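Local coordinates for mandelate racemase/muconate lactonizing enzyme-like protein (Roseovarius sp. TM1035, PDB 3RCY) that is of unknown specific activity but, as a magnesium-binding member of the mandelate racemase/muconate lactonizing enzyme family, probably abstracts a proton alpha to a carboxylate, at residues G21-L29 with W38-P48; Q85-G93 with E261-F269. All blocks are in the same frame, centred on the assembly; numbering follows the deposited sequence.

Interaction 1 (G21-L29 with W38-P48); sequences GRYWILVKL and WGECYAASVGP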
loop_
_atom_site.group_PDB
_atom_site.type_symbol
_atom_site.label_atom_id
_atom_site.label_comp_id
_atom_site.label_asym_id
_atom_site.label_seq_id
_atom_site.Cartn_x
_atom_site.Cartn_y
_atom_site.Cartn_z
ATOM N N GLY A 21 -29.574 -1.169 31.795
ATOM C CA GLY A 21 -30.277 -2.165 30.969
ATOM C C GLY A 21 -31.363 -2.953 31.690
ATOM O O GLY A 21 -31.603 -2.749 32.881
ATOM N N ARG A 22 -32.012 -3.865 30.965
ATOM C CA ARG A 22 -33.175 -4.599 31.492
ATOM C C ARG A 22 -32.829 -5.634 32.567
ATOM O O ARG A 22 -33.622 -5.866 33.481
ATOM C CB ARG A 22 -33.963 -5.269 30.360
ATOM C CG ARG A 22 -34.830 -4.316 29.548
ATOM C CD ARG A 22 -35.752 -5.092 28.603
ATOM N NE ARG A 22 -36.639 -4.208 27.847
ATOM C CZ ARG A 22 -36.299 -3.564 26.731
ATOM N NH1 ARG A 22 -35.076 -3.687 26.216
ATOM N NH2 ARG A 22 -37.187 -2.783 26.129
ATOM N N TYR A 23 -31.661 -6.263 32.448
ATOM C CA TYR A 23 -31.227 -7.276 33.414
ATOM C C TYR A 23 -29.716 -7.440 33.365
ATOM O O TYR A 23 -29.079 -7.142 32.341
ATOM C CB TYR A 23 -31.916 -8.639 33.163
ATOM C CG TYR A 23 -31.710 -9.134 31.749
ATOM C CD1 TYR A 23 -30.519 -9.769 31.382
ATOM C CD2 TYR A 23 -32.690 -8.936 30.764
ATOM C CE1 TYR A 23 -30.303 -10.189 30.087
ATOM C CE2 TYR A 23 -32.484 -9.367 29.456
ATOM C CZ TYR A 23 -31.284 -9.989 29.123
ATOM O OH TYR A 23 -31.046 -10.417 27.830
ATOM N N TRP A 24 -29.155 -7.923 34.470
ATOM C CA TRP A 24 -27.733 -8.243 34.560
ATOM C C TRP A 24 -27.578 -9.724 34.862
ATOM O O TRP A 24 -28.343 -10.286 35.645
ATOM C CB TRP A 24 -27.052 -7.414 35.655
ATOM C CG TRP A 24 -27.194 -5.928 35.477
ATOM C CD1 TRP A 24 -27.295 -5.244 34.296
ATOM C CD2 TRP A 24 -27.234 -4.943 36.514
ATOM N NE1 TRP A 24 -27.405 -3.894 34.537
ATOM C CE2 TRP A 24 -27.369 -3.682 35.889
ATOM C CE3 TRP A 24 -27.165 -5.003 37.910
ATOM C CZ2 TRP A 24 -27.442 -2.489 36.614
ATOM C CZ3 TRP A 24 -27.230 -3.812 38.633
ATOM C CH2 TRP A 24 -27.374 -2.575 37.983
ATOM N N ILE A 25 -26.595 -10.352 34.229
ATOM C CA ILE A 25 -26.368 -11.784 34.402
ATOM C C ILE A 25 -25.159 -11.976 35.303
ATOM O O ILE A 25 -24.017 -11.810 34.872
ATOM C CB ILE A 25 -26.166 -12.522 33.049
ATOM C CG1 ILE A 25 -27.391 -12.324 32.141
ATOM C CG2 ILE A 25 -25.920 -14.019 33.292
ATOM C CD1 ILE A 25 -27.142 -12.682 30.665
ATOM N N LEU A 26 -25.428 -12.314 36.558
ATOM C CA LEU A 26 -24.372 -12.534 37.539
ATOM C C LEU A 26 -24.056 -14.019 37.642
ATOM O O LEU A 26 -24.960 -14.860 37.575
ATOM C CB LEU A 26 -24.792 -11.991 38.913
ATOM C CG LEU A 26 -25.349 -10.557 38.963
ATOM C CD1 LEU A 26 -25.758 -10.216 40.387
ATOM C CD2 LEU A 26 -24.339 -9.534 38.424
ATOM N N VAL A 27 -22.774 -14.337 37.790
ATOM C CA VAL A 27 -22.352 -15.715 38.051
ATOM C C VAL A 27 -21.574 -15.780 39.361
ATOM O O VAL A 27 -20.762 -14.905 39.662
ATOM C CB VAL A 27 -21.535 -16.331 36.872
ATOM C CG1 VAL A 27 -22.399 -16.432 35.624
ATOM C CG2 VAL A 27 -20.247 -15.519 36.579
ATOM N N LYS A 28 -21.839 -16.816 40.142
ATOM C CA LYS A 28 -21.153 -17.018 41.401
ATOM C C LYS A 28 -20.503 -18.394 41.328
ATOM O O LYS A 28 -21.185 -19.404 41.137
ATOM C CB LYS A 28 -22.162 -16.930 42.555
ATOM C CG LYS A 28 -21.626 -17.255 43.952
ATOM C CD LYS A 28 -22.812 -17.641 44.858
ATOM C CE LYS A 28 -22.410 -17.969 46.277
ATOM N NZ LYS A 28 -23.647 -18.137 47.110
ATOM N N LEU A 29 -19.180 -18.421 41.444
ATOM C CA LEU A 29 -18.433 -19.668 41.439
ATOM C C LEU A 29 -17.938 -19.981 42.841
ATOM O O LEU A 29 -17.591 -19.079 43.600
ATOM C CB LEU A 29 -17.243 -19.601 40.472
ATOM C CG LEU A 29 -17.536 -19.423 38.980
ATOM C CD1 LEU A 29 -16.246 -19.477 38.175
ATOM C CD2 LEU A 29 -18.511 -20.477 38.488
ATOM N N TRP A 38 -17.377 -13.765 42.253
ATOM C CA TRP A 38 -18.485 -13.225 41.480
ATOM C C TRP A 38 -18.012 -12.641 40.158
ATOM O O TRP A 38 -16.951 -12.016 40.082
ATOM C CB TRP A 38 -19.235 -12.157 42.277
ATOM C CG TRP A 38 -20.071 -12.706 43.405
ATOM C CD1 TRP A 38 -19.655 -12.985 44.677
ATOM C CD2 TRP A 38 -21.471 -13.029 43.360
ATOM N NE1 TRP A 38 -20.708 -13.467 45.428
ATOM C CE2 TRP A 38 -21.833 -13.503 44.644
ATOM C CE3 TRP A 38 -22.451 -12.970 42.359
ATOM C CZ2 TRP A 38 -23.136 -13.905 44.958
ATOM C CZ3 TRP A 38 -23.754 -13.373 42.673
ATOM C CH2 TRP A 38 -24.080 -13.837 43.964
ATOM N N GLY A 39 -18.817 -12.857 39.124
ATOM C CA GLY A 39 -18.540 -12.359 37.789
ATOM C C GLY A 39 -19.825 -11.882 37.156
ATOM O O GLY A 39 -20.912 -12.018 37.741
ATOM N N GLU A 40 -19.713 -11.315 35.961
ATOM C CA GLU A 40 -20.886 -10.809 35.258
ATOM C C GLU A 40 -20.738 -11.044 33.757
ATOM O O GLU A 40 -19.704 -10.713 33.175
ATOM C CB GLU A 40 -21.097 -9.325 35.578
ATOM C CG GLU A 40 -22.288 -8.704 34.860
ATOM C CD GLU A 40 -22.728 -7.373 35.450
ATOM O OE1 GLU A 40 -22.135 -6.901 36.454
ATOM O OE2 GLU A 40 -23.685 -6.798 34.882
ATOM N N CYS A 41 -21.750 -11.661 33.149
ATOM C CA CYS A 41 -21.743 -11.908 31.706
ATOM C C CYS A 41 -22.462 -10.794 30.960
ATOM O O CYS A 41 -23.473 -10.272 31.428
ATOM C CB CYS A 41 -22.398 -13.250 31.369
ATOM S SG CYS A 41 -21.587 -14.671 32.120
ATOM N N TYR A 42 -21.931 -10.442 29.797
ATOM C CA TYR A 42 -22.518 -9.424 28.947
ATOM C C TYR A 42 -22.793 -10.072 27.591
ATOM O O TYR A 42 -21.890 -10.207 26.751
ATOM C CB TYR A 42 -21.571 -8.222 28.835
ATOM C CG TYR A 42 -22.223 -6.955 28.312
ATOM C CD1 TYR A 42 -23.136 -6.242 29.094
ATOM C CD2 TYR A 42 -21.917 -6.465 27.045
ATOM C CE1 TYR A 42 -23.738 -5.078 28.622
ATOM C CE2 TYR A 42 -22.509 -5.300 26.559
ATOM C CZ TYR A 42 -23.415 -4.611 27.358
ATOM O OH TYR A 42 -24.008 -3.463 26.886
ATOM N N ALA A 43 -24.036 -10.513 27.408
ATOM C CA ALA A 43 -24.440 -11.269 26.230
ATOM C C ALA A 43 -25.965 -11.270 26.117
ATOM O O ALA A 43 -26.656 -11.780 27.004
ATOM C CB ALA A 43 -23.917 -12.698 26.324
ATOM N N ALA A 44 -26.485 -10.687 25.039
ATOM C CA ALA A 44 -27.938 -10.600 24.855
ATOM C C ALA A 44 -28.400 -10.859 23.424
ATOM O O ALA A 44 -29.463 -10.388 23.031
ATOM C CB ALA A 44 -28.461 -9.260 25.339
ATOM N N SER A 45 -27.633 -11.621 22.650
ATOM C CA SER A 45 -28.115 -12.053 21.330
ATOM C C SER A 45 -29.364 -12.913 21.514
ATOM O O SER A 45 -30.279 -12.877 20.694
ATOM C CB SER A 45 -27.048 -12.843 20.570
ATOM O OG SER A 45 -25.793 -12.178 20.612
ATOM N N VAL A 46 -29.370 -13.689 22.596
ATOM C CA VAL A 46 -30.528 -14.478 23.017
ATOM C C VAL A 46 -30.834 -14.092 24.469
ATOM O O VAL A 46 -29.977 -13.526 25.153
ATOM C CB VAL A 46 -30.274 -16.002 22.876
ATOM C CG1 VAL A 46 -30.202 -16.400 21.402
ATOM C CG2 VAL A 46 -28.987 -16.431 23.620
ATOM N N GLY A 47 -32.054 -14.381 24.921
ATOM C CA GLY A 47 -32.512 -13.996 26.252
ATOM C C GLY A 47 -31.823 -14.712 27.407
ATOM O O GLY A 47 -31.043 -15.655 27.194
ATOM N N PRO A 48 -32.109 -14.266 28.644
ATOM C CA PRO A 48 -31.434 -14.806 29.822
ATOM C C PRO A 48 -31.638 -16.306 30.045
ATOM O O PRO A 48 -30.722 -16.956 30.539
ATOM C CB PRO A 48 -32.019 -13.979 30.982
ATOM C CG PRO A 48 -33.282 -13.390 30.451
ATOM C CD PRO A 48 -32.997 -13.142 29.000
HETATM O O HOH W 1 -29.209 -12.236 27.601
HETATM O O HOH W 2 -24.899 -8.480 32.817
#
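Strands 24-29 and 38-41 pair as an antiparallel beta hairpin, their directions 147° apart, with Val-27 and Gly-39 bonded both ways (Val-27 N to Gly-39 O 3.0 Å, Gly-39 N to Val-27 O 2.9 Å) and Leu-26 opposite Glu-40 in a non-hydrogen-bonded pair.

Lys-28 lies over one face of the Trp-38 indole. Its CB is 3.7 Å from the centroid of the six-membered ring, almost on the ring normal, a CH-pi contact. CG is anti to the backbone N (chi1 174°), and the extended chain runs on across the ring to a salt bridge with Glu-372. Leu-26 CB touches the edge of the same indole.

Glu-40 is also extended. A water links its OE2 to Ile-25 N and Cys-41 O; it accepts from the amide and donates to the other two. Gly-315 N and Glu-318 N bind the two carboxylate oxygens.

Beyond the strands, Pro-48 CG sits over the face of the Tyr-23 ring, 4.2 Å from its centroid. Tyr-23 OH donates to a second water at 2.6 Å, which donates in turn to Ala-43 O and Val-46 O.

The hairpin belongs to the antiparallel sheet of the family's N-terminal domain, where strand 24-31 lies between 4-12 and 36-41. Ile-25 and Cys-41 pack on Ile-55 of helix 48-63, while Leu-26 and Glu-40 face Val-317 of helix 316-327.

Interaction 2 (Q85-G93 with E261-F269); sequences QRPDLTAIG and ERLTTKAEF. With MG (magnesium ion), chain I; RIB (alpha-D-ribofuranose), chain L; RIB (alpha-D-ribofuranose), chain M.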
loop_
_atom_site.group_PDB
_atom_site.type_symbol
_atom_site.label_atom_id
_atom_site.label_comp_id
_atom_site.label_asym_id
_atom_site.label_seq_id
_atom_site.Cartn_x
_atom_site.Cartn_y
_atom_site.Cartn_z
ATOM N N GLN A 85 -12.584 -22.061 17.387
ATOM C CA GLN A 85 -11.294 -21.353 17.439
ATOM C C GLN A 85 -11.340 -20.066 16.604
ATOM O O GLN A 85 -10.383 -19.698 15.918
ATOM C CB GLN A 85 -10.114 -22.269 17.037
ATOM C CG GLN A 85 -8.785 -21.858 17.693
ATOM C CD GLN A 85 -7.694 -22.892 17.515
ATOM O OE1 GLN A 85 -7.042 -22.944 16.471
ATOM N NE2 GLN A 85 -7.494 -23.731 18.535
ATOM N N ARG A 86 -12.501 -19.421 16.652
ATOM C CA ARG A 86 -12.679 -18.024 16.264
ATOM C C ARG A 86 -13.744 -17.459 17.216
ATOM O O ARG A 86 -14.471 -18.230 17.851
ATOM C CB ARG A 86 -13.057 -17.875 14.773
ATOM C CG ARG A 86 -13.963 -18.973 14.196
ATOM C CD ARG A 86 -15.418 -18.904 14.707
ATOM N NE ARG A 86 -15.903 -17.533 14.872
ATOM C CZ ARG A 86 -16.319 -16.745 13.883
ATOM N NH1 ARG A 86 -16.331 -17.175 12.622
ATOM N NH2 ARG A 86 -16.725 -15.512 14.156
ATOM N N PRO A 87 -13.824 -16.123 17.347
ATOM C CA PRO A 87 -14.691 -15.577 18.387
ATOM C C PRO A 87 -16.163 -15.972 18.230
ATOM O O PRO A 87 -16.747 -15.752 17.176
ATOM C CB PRO A 87 -14.522 -14.058 18.225
ATOM C CG PRO A 87 -13.206 -13.886 17.552
ATOM C CD PRO A 87 -13.117 -15.058 16.609
ATOM N N ASP A 88 -16.733 -16.567 19.277
ATOM C CA ASP A 88 -18.175 -16.815 19.353
ATOM C C ASP A 88 -18.748 -15.824 20.355
ATOM O O ASP A 88 -18.522 -15.955 21.554
ATOM C CB ASP A 88 -18.466 -18.259 19.795
ATOM C CG ASP A 88 -19.966 -18.584 19.829
ATOM O OD1 ASP A 88 -20.768 -17.759 20.306
ATOM O OD2 ASP A 88 -20.347 -19.686 19.385
ATOM N N LEU A 89 -19.498 -14.840 19.863
ATOM C CA LEU A 89 -19.986 -13.746 20.709
ATOM C C LEU A 89 -20.731 -14.249 21.957
ATOM O O LEU A 89 -20.531 -13.742 23.063
ATOM C CB LEU A 89 -20.864 -12.797 19.891
ATOM C CG LEU A 89 -21.308 -11.505 20.582
ATOM C CD1 LEU A 89 -20.118 -10.562 20.817
ATOM C CD2 LEU A 89 -22.380 -10.832 19.755
ATOM N N THR A 90 -21.555 -15.275 21.778
ATOM C CA THR A 90 -22.375 -15.799 22.867
ATOM C C THR A 90 -21.571 -16.657 23.856
ATOM O O THR A 90 -21.668 -16.457 25.075
ATOM C CB THR A 90 -23.602 -16.565 22.302
ATOM O OG1 THR A 90 -24.571 -15.622 21.842
ATOM C CG2 THR A 90 -24.251 -17.463 23.355
ATOM N N ALA A 91 -20.782 -17.599 23.339
ATOM C CA ALA A 91 -19.988 -18.490 24.197
ATOM C C ALA A 91 -18.899 -17.748 24.983
ATOM O O ALA A 91 -18.619 -18.082 26.136
ATOM C CB ALA A 91 -19.366 -19.621 23.378
ATOM N N ILE A 92 -18.284 -16.749 24.354
ATOM C CA ILE A 92 -17.233 -15.966 25.017
ATOM C C ILE A 92 -17.856 -15.002 26.040
ATOM O O ILE A 92 -17.258 -14.725 27.086
ATOM C CB ILE A 92 -16.309 -15.249 23.993
ATOM C CG1 ILE A 92 -15.555 -16.273 23.122
ATOM C CG2 ILE A 92 -15.326 -14.321 24.681
ATOM C CD1 ILE A 92 -14.584 -17.203 23.884
ATOM N N GLY A 93 -19.074 -14.528 25.759
ATOM C CA GLY A 93 -19.850 -13.786 26.764
ATOM C C GLY A 93 -20.040 -14.614 28.026
ATOM O O GLY A 93 -19.858 -14.121 29.152
ATOM N N GLU A 261 -17.351 -2.021 22.417
ATOM C CA GLU A 261 -18.323 -2.653 23.312
ATOM C C GLU A 261 -19.028 -3.868 22.709
ATOM O O GLU A 261 -19.530 -4.712 23.442
ATOM C CB GLU A 261 -19.351 -1.647 23.818
ATOM C CG GLU A 261 -20.427 -1.282 22.806
ATOM C CD GLU A 261 -21.261 -0.119 23.292
ATOM O OE1 GLU A 261 -20.698 0.998 23.407
ATOM O OE2 GLU A 261 -22.464 -0.322 23.582
ATOM N N ARG A 262 -19.053 -3.955 21.381
ATOM C CA ARG A 262 -19.716 -5.066 20.698
ATOM C C ARG A 262 -18.716 -6.029 20.061
ATOM O O ARG A 262 -19.092 -6.927 19.296
ATOM C CB ARG A 262 -20.713 -4.527 19.675
ATOM C CG ARG A 262 -21.917 -3.871 20.356
ATOM C CD ARG A 262 -22.968 -3.468 19.368
ATOM N NE ARG A 262 -22.721 -2.142 18.820
ATOM C CZ ARG A 262 -23.420 -1.604 17.826
ATOM N NH1 ARG A 262 -24.407 -2.288 17.249
ATOM N NH2 ARG A 262 -23.145 -0.374 17.419
ATOM N N LEU A 263 -17.440 -5.840 20.399
ATOM C CA LEU A 263 -16.356 -6.678 19.883
ATOM C C LEU A 263 -15.912 -7.690 20.930
ATOM O O LEU A 263 -16.157 -7.513 22.134
ATOM C CB LEU A 263 -15.160 -5.812 19.440
ATOM C CG LEU A 263 -15.433 -4.780 18.341
ATOM C CD1 LEU A 263 -14.107 -4.139 17.860
ATOM C CD2 LEU A 263 -16.203 -5.379 17.143
ATOM N N THR A 264 -15.244 -8.749 20.481
ATOM C CA THR A 264 -14.844 -9.783 21.412
ATOM C C THR A 264 -13.528 -10.459 21.059
ATOM O O THR A 264 -13.303 -10.838 19.902
ATOM C CB THR A 264 -15.966 -10.838 21.612
ATOM O OG1 THR A 264 -15.556 -11.774 22.608
ATOM C CG2 THR A 264 -16.284 -11.571 20.311
ATOM N N THR A 265 -12.707 -10.649 22.095
ATOM C CA THR A 265 -11.350 -11.239 22.037
ATOM C C THR A 265 -10.347 -10.368 21.292
ATOM O O THR A 265 -10.716 -9.512 20.481
ATOM C CB THR A 265 -11.263 -12.682 21.428
ATOM O OG1 THR A 265 -11.209 -12.598 19.999
ATOM C CG2 THR A 265 -12.416 -13.608 21.881
ATOM N N LYS A 266 -9.065 -10.617 21.563
ATOM C CA LYS A 266 -7.971 -9.947 20.873
ATOM C C LYS A 266 -7.996 -10.171 19.357
ATOM O O LYS A 266 -7.484 -9.344 18.612
ATOM C CB LYS A 266 -6.616 -10.387 21.458
ATOM C CG LYS A 266 -6.288 -11.873 21.267
ATOM C CD LYS A 266 -5.227 -12.330 22.267
ATOM C CE LYS A 266 -5.100 -13.861 22.306
ATOM N NZ LYS A 266 -6.340 -14.574 22.776
ATOM N N ALA A 267 -8.586 -11.281 18.901
ATOM C CA ALA A 267 -8.702 -11.538 17.451
ATOM C C ALA A 267 -9.513 -10.457 16.730
ATOM O O ALA A 267 -9.356 -10.265 15.529
ATOM C CB ALA A 267 -9.301 -12.929 17.175
ATOM N N GLU A 268 -10.378 -9.757 17.463
ATOM C CA GLU A 268 -11.170 -8.664 16.883
ATOM C C GLU A 268 -10.589 -7.294 17.190
ATOM O O GLU A 268 -10.689 -6.386 16.371
ATOM C CB GLU A 268 -12.632 -8.747 17.340
ATOM C CG GLU A 268 -13.364 -9.898 16.665
ATOM C CD GLU A 268 -14.846 -10.004 17.025
ATOM O OE1 GLU A 268 -15.396 -9.129 17.731
ATOM O OE2 GLU A 268 -15.467 -10.990 16.577
ATOM N N PHE A 269 -9.981 -7.142 18.366
ATOM C CA PHE A 269 -9.388 -5.853 18.721
ATOM C C PHE A 269 -8.103 -5.562 17.952
ATOM O O PHE A 269 -7.834 -4.411 17.604
ATOM C CB PHE A 269 -9.177 -5.733 20.227
ATOM C CG PHE A 269 -10.430 -5.385 20.970
ATOM C CD1 PHE A 269 -10.893 -4.070 21.001
ATOM C CD2 PHE A 269 -11.179 -6.380 21.597
ATOM C CE1 PHE A 269 -12.087 -3.746 21.665
ATOM C CE2 PHE A 269 -12.365 -6.072 22.269
ATOM C CZ PHE A 269 -12.820 -4.748 22.300
HETATM MG MG MG I . -21.472 3.004 23.722
HETATM O O5 RIB L . -10.831 -12.332 14.246
HETATM C C5 RIB L . -11.329 -11.450 13.235
HETATM C C4 RIB L . -12.571 -12.079 12.630
HETATM O O4 RIB L . -12.285 -12.484 11.293
HETATM C C3 RIB L . -12.956 -13.317 13.414
HETATM O O3 RIB L . -14.233 -13.102 14.043
HETATM C C2 RIB L . -12.924 -14.461 12.411
HETATM O O2 RIB L . -14.145 -15.190 12.401
HETATM C C1 RIB L . -12.726 -13.819 11.048
HETATM O O1 RIB L . -11.769 -14.526 10.236
HETATM O O5 RIB M . -16.904 -9.237 10.304
HETATM C C5 RIB M . -15.590 -8.864 10.732
HETATM C C4 RIB M . -15.599 -8.774 12.247
HETATM O O4 RIB M . -14.639 -7.818 12.692
HETATM C C3 RIB M . -16.934 -8.278 12.758
HETATM O O3 RIB M . -17.724 -9.373 13.186
HETATM C C2 RIB M . -16.608 -7.426 13.951
HETATM O O2 RIB M . -16.800 -8.181 15.143
HETATM C C1 RIB M . -15.143 -7.072 13.803
HETATM O O1 RIB M . -15.006 -5.663 13.580
HETATM O O HOH W 3 -18.092 -12.510 23.326
HETATM O O HOH W 4 -23.510 1.938 23.675
HETATM O O HOH W 5 -22.337 5.056 23.578
HETATM O O HOH W 6 -21.663 3.117 26.056
HETATM O O HOH W 7 -22.059 2.899 21.478
#
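Pro-87 packs against Thr-264, Thr-265, Ala-267 and Glu-268 where the N-terminal domain meets the barrel domain of this enolase-superfamily fold. No direct hydrogen bond joins the two segments.

The contact across the segments is van der Waals packing. Pro-87 CB touches Thr-264 CG2 at 3.7 Å, and Pro-87 CG lies 4.0 Å from Ala-267 CB. Leu-89 CD1 reaches the same Thr-264 methyl. Ile-92 CG2, anti to the backbone N, lies against the hydroxyl oxygen OG1 of Thr-264 (3.3 Å) and near Thr-265 CG2.

Two ribose molecules lie beside the contact. The chain L sugar donates from O5 to Ala-267 O and places O2 over the Arg-86 guanidinium. The chain M sugar bonds weakly to Glu-268 OE1. At the start of 261-269, away from the packing, Glu-261 OE1 binds magnesium, with four waters and Glu-235 completing the site.

Polar links are indirect or local. A water bridges Leu-89 O and Thr-264 OG1, each at 2.7 Å. OG1 is also within hydrogen-bonding reach of Arg-287 O, and its single proton can serve only one of these acceptors at a time. Both helices begin with a side-chain N-cap. Asp-88 OD1 takes Ala-91 N in a nearly straight bond, and Thr-265 OG1 takes Ala-267 N weakly. Arg-86 folds back, bent at chi2 and chi3, and its NE and NH2 both grip Pro-87 O side-on. This pair of hydrogen bonds to one oxygen holds the guanidinium in place; Pro-87 O lies close to its plane. NH2 also forms a salt bridge with Glu-268 of the second subunit. The bridge is reciprocal: Glu-268 OE2 pairs with Arg-86 NH2 of that subunit. Glu-268 OE1 receives Thr-264 N at 2.8 Å, from above the carboxylate plane.

How the interactions relate
From the N terminus, interaction 1 comes first and closes a short hairpin loop within the N-terminal domain. The chain then runs through helices 48-63 and 71-80 to segment 85-93. Interaction 2 spans 167 intervening residues and joins the start of helix 89-110 to the loop after barrel strand 257-259. The two contacts are in series; they neither nest nor cross. Their centres are about 16 Å apart, yet they touch: Cys-41 SG lies 3.5 Å from Gly-93 O. Helix 89-110 thus packs against the hairpin and also meets the barrel. Both contacts reach the second subunit, where Ser-45 OG bonds to Asp-88 OD2 of the second subunit.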